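PDB 6UM4: malate dehydrogenase from Naegleria fowleri, which probably catalyses the reversible, nicotinamide-cofactor-dependent oxidation of malate to oxaloacetate. Local coordinates for residues 281-289 and 307-318. Residues are numbered along the deposited sequence; the frame is centred on the assembly and turned at random.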
# COMPACT_ATOMS: atom_id res chain seq x y z
N SER A 281 -13.19 -1.36 -20.43
CA SER A 281 -14.02 -2.55 -20.57
C SER A 281 -13.31 -3.50 -21.51
O SER A 281 -12.21 -3.23 -22.00
CB SER A 281 -15.40 -2.20 -21.11
OG SER A 281 -15.31 -1.96 -22.50
N ALA A 282 -13.97 -4.62 -21.79
CA ALA A 282 -13.37 -5.61 -22.69
C ALA A 282 -13.29 -5.14 -24.14
O ALA A 282 -12.63 -5.80 -24.93
CB ALA A 282 -14.14 -6.92 -22.62
N THR A 283 -13.94 -4.02 -24.51
CA THR A 283 -13.79 -3.49 -25.86
C THR A 283 -12.62 -2.54 -25.99
O THR A 283 -12.40 -1.98 -27.07
CB THR A 283 -15.06 -2.76 -26.32
OG1 THR A 283 -15.13 -1.48 -25.68
CG2 THR A 283 -16.30 -3.58 -26.00
N GLN A 284 -11.87 -2.32 -24.91
CA GLN A 284 -10.73 -1.43 -24.97
C GLN A 284 -9.78 -1.87 -26.08
O GLN A 284 -9.74 -3.04 -26.47
CB GLN A 284 -9.99 -1.44 -23.63
CG GLN A 284 -9.29 -2.75 -23.37
CD GLN A 284 -8.68 -2.81 -22.00
OE1 GLN A 284 -7.52 -2.43 -21.82
NE2 GLN A 284 -9.43 -3.34 -21.03
N TYR A 285 -9.03 -0.92 -26.60
CA TYR A 285 -8.03 -1.24 -27.59
C TYR A 285 -6.65 -0.94 -27.04
O TYR A 285 -6.24 0.23 -27.04
CB TYR A 285 -8.27 -0.49 -28.90
CG TYR A 285 -7.17 -0.72 -29.89
CD1 TYR A 285 -6.66 -2.01 -30.13
CD2 TYR A 285 -6.59 0.34 -30.56
CE1 TYR A 285 -5.64 -2.21 -31.01
CE2 TYR A 285 -5.56 0.13 -31.45
CZ TYR A 285 -5.09 -1.14 -31.67
OH TYR A 285 -4.07 -1.32 -32.57
N PRO A 286 -5.92 -1.93 -26.55
CA PRO A 286 -4.52 -1.72 -26.18
C PRO A 286 -3.69 -1.58 -27.45
O PRO A 286 -3.63 -2.50 -28.27
CB PRO A 286 -4.15 -2.99 -25.41
CG PRO A 286 -5.47 -3.75 -25.20
CD PRO A 286 -6.34 -3.33 -26.34
N ASP A 287 -3.03 -0.44 -27.61
CA ASP A 287 -2.48 -0.04 -28.90
C ASP A 287 -0.96 -0.11 -28.84
O ASP A 287 -0.33 0.69 -28.13
CB ASP A 287 -2.96 1.36 -29.28
CG ASP A 287 -2.56 1.78 -30.69
OD1 ASP A 287 -1.97 0.96 -31.43
OD2 ASP A 287 -2.87 2.93 -31.07
N LEU A 288 -0.38 -1.07 -29.56
CA LEU A 288 1.07 -1.21 -29.70
C LEU A 288 1.60 -0.55 -30.97
O LEU A 288 2.79 -0.67 -31.25
CB LEU A 288 1.47 -2.70 -29.72
CG LEU A 288 1.43 -3.42 -28.36
CD1 LEU A 288 1.72 -4.91 -28.47
CD2 LEU A 288 2.38 -2.75 -27.40
N SER A 289 0.75 0.16 -31.72
CA SER A 289 1.16 0.61 -33.06
C SER A 289 2.41 1.48 -33.01
O SER A 289 3.16 1.51 -33.98
CB SER A 289 0.04 1.40 -33.75
OG SER A 289 -1.18 0.67 -33.81
N TRP A 307 0.06 -12.05 -32.96
CA TRP A 307 0.25 -12.15 -31.52
C TRP A 307 -0.54 -11.06 -30.81
O TRP A 307 -1.18 -11.30 -29.78
CB TRP A 307 1.73 -12.05 -31.17
CG TRP A 307 1.99 -11.94 -29.69
CD1 TRP A 307 2.00 -12.96 -28.78
CD2 TRP A 307 2.26 -10.74 -28.94
NE1 TRP A 307 2.27 -12.48 -27.52
CE2 TRP A 307 2.44 -11.12 -27.59
CE3 TRP A 307 2.39 -9.40 -29.29
CZ2 TRP A 307 2.72 -10.20 -26.59
CZ3 TRP A 307 2.67 -8.48 -28.29
CH2 TRP A 307 2.83 -8.88 -26.95
N ILE A 308 -0.53 -9.84 -31.36
CA ILE A 308 -1.31 -8.75 -30.80
C ILE A 308 -2.77 -9.16 -30.71
O ILE A 308 -3.41 -9.03 -29.66
CB ILE A 308 -1.14 -7.48 -31.64
CG1 ILE A 308 0.30 -6.98 -31.58
CG2 ILE A 308 -2.12 -6.40 -31.19
CD1 ILE A 308 0.51 -5.72 -32.35
N THR A 309 -3.31 -9.66 -31.82
CA THR A 309 -4.73 -9.95 -31.91
C THR A 309 -5.11 -11.18 -31.09
O THR A 309 -6.16 -11.20 -30.44
CB THR A 309 -5.12 -10.15 -33.37
OG1 THR A 309 -4.89 -8.93 -34.08
CG2 THR A 309 -6.60 -10.49 -33.47
N ASN A 310 -4.29 -12.22 -31.14
CA ASN A 310 -4.71 -13.48 -30.53
C ASN A 310 -4.27 -13.64 -29.09
O ASN A 310 -4.84 -14.47 -28.38
CB ASN A 310 -4.18 -14.67 -31.34
CG ASN A 310 -4.68 -14.66 -32.76
OD1 ASN A 310 -5.79 -14.21 -33.04
ND2 ASN A 310 -3.89 -15.21 -33.67
N GLU A 311 -3.26 -12.89 -28.65
CA GLU A 311 -2.79 -13.06 -27.29
C GLU A 311 -2.76 -11.74 -26.53
O GLU A 311 -3.44 -11.59 -25.51
CB GLU A 311 -1.42 -13.73 -27.28
CG GLU A 311 -1.43 -15.15 -27.82
CD GLU A 311 -0.12 -15.87 -27.59
OE1 GLU A 311 0.34 -15.95 -26.42
OE2 GLU A 311 0.47 -16.34 -28.59
N PHE A 312 -1.97 -10.79 -27.02
CA PHE A 312 -1.73 -9.57 -26.24
C PHE A 312 -3.04 -8.87 -25.90
O PHE A 312 -3.37 -8.68 -24.72
CB PHE A 312 -0.82 -8.63 -27.02
CG PHE A 312 -0.61 -7.32 -26.34
CD1 PHE A 312 0.23 -7.22 -25.22
CD2 PHE A 312 -1.27 -6.17 -26.79
CE1 PHE A 312 0.44 -6.01 -24.58
CE2 PHE A 312 -1.08 -4.95 -26.15
CZ PHE A 312 -0.24 -4.86 -25.04
N ILE A 313 -3.83 -8.50 -26.91
CA ILE A 313 -5.06 -7.77 -26.64
C ILE A 313 -6.01 -8.56 -25.75
O ILE A 313 -6.53 -7.98 -24.78
CB ILE A 313 -5.72 -7.32 -27.96
CG1 ILE A 313 -4.92 -6.18 -28.58
CG2 ILE A 313 -7.16 -6.87 -27.68
CD1 ILE A 313 -5.48 -5.70 -29.92
N PRO A 314 -6.30 -9.83 -26.01
CA PRO A 314 -7.19 -10.56 -25.09
C PRO A 314 -6.61 -10.73 -23.70
O PRO A 314 -7.36 -10.72 -22.72
CB PRO A 314 -7.40 -11.91 -25.78
CG PRO A 314 -6.36 -12.00 -26.83
CD PRO A 314 -6.00 -10.62 -27.22
N ASN A 315 -5.29 -10.92 -23.57
CA ASN A 315 -4.71 -11.06 -22.24
C ASN A 315 -4.88 -9.78 -21.44
O ASN A 315 -5.12 -9.83 -20.23
CB ASN A 315 -3.23 -11.42 -22.33
CG ASN A 315 -2.99 -12.85 -22.78
OD1 ASN A 315 -3.87 -13.70 -22.67
ND2 ASN A 315 -1.79 -13.12 -23.27
N VAL A 316 -4.75 -8.63 -22.10
CA VAL A 316 -4.92 -7.35 -21.42
C VAL A 316 -6.38 -7.15 -21.05
O VAL A 316 -6.70 -6.67 -19.96
CB VAL A 316 -4.40 -6.20 -22.31
CG1 VAL A 316 -4.66 -4.87 -21.62
CG2 VAL A 316 -2.93 -6.34 -22.59
N GLN A 317 -7.30 -7.50 -21.96
CA GLN A 317 -8.72 -7.30 -21.71
C GLN A 317 -9.22 -8.20 -20.59
O GLN A 317 -10.08 -7.80 -19.80
CB GLN A 317 -9.53 -7.59 -22.99
CG GLN A 317 -9.34 -6.60 -24.12
CD GLN A 317 -9.93 -7.11 -25.42
OE1 GLN A 317 -10.05 -8.33 -25.62
NE2 GLN A 317 -10.29 -6.20 -26.32
N GLN A 318 -8.67 -9.42 -20.48
CA GLN A 318 -9.16 -10.43 -19.56
C GLN A 318 -8.29 -10.57 -18.32
O GLN A 318 -8.45 -11.54 -17.57
CB GLN A 318 -9.28 -11.78 -20.26
CG GLN A 318 -10.19 -11.71 -21.46
CD GLN A 318 -11.58 -11.26 -21.08
OE1 GLN A 318 -12.08 -11.60 -20.00
NE2 GLN A 318 -12.22 -10.49 -21.96
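Phe312 holds CG anti to the backbone N (chi1 176°), which turns its ring from helix 305-317 toward Leu288, whose CG stands anti to its own carbonyl carbon (chi1 -75°); the two side chains come from opposite directions. Leu288 CD1 settles over one ring face, 3.7 Å from the centroid of Phe312, in a CH-pi contact, while Val316 CG2 backs the opposite face. The same methyl reaches the edge of the Trp307 indole, with Leu288 CD1 3.7 Å from Trp307 CZ3. Pro286 continues the apolar seam: its CG slides along Val316, its CD rests on Ile313, and Ile313 CD1 meets the Tyr285 ring edge in plane. A helix thus packs on an edge strand through Pro286 of the strand and Leu288 just beyond its end, and a polar clasp closes one end. There Gln317, extended beyond CG, donates from NE2 to Gln284 O (3.2 Å), nearly straight at 159° and in the carbonyl plane. Gln284 OE1, buried against Val316 CG1, has no polar partner in the model. Strand 285-287 is an outer strand of a three-stranded antiparallel sheet in the C-terminal domain, paired with strand 271-277; helix 250-264 flanks Trp307 and Phe312, and helix 394-414 touches Tyr285 and Ile313 through Arg399.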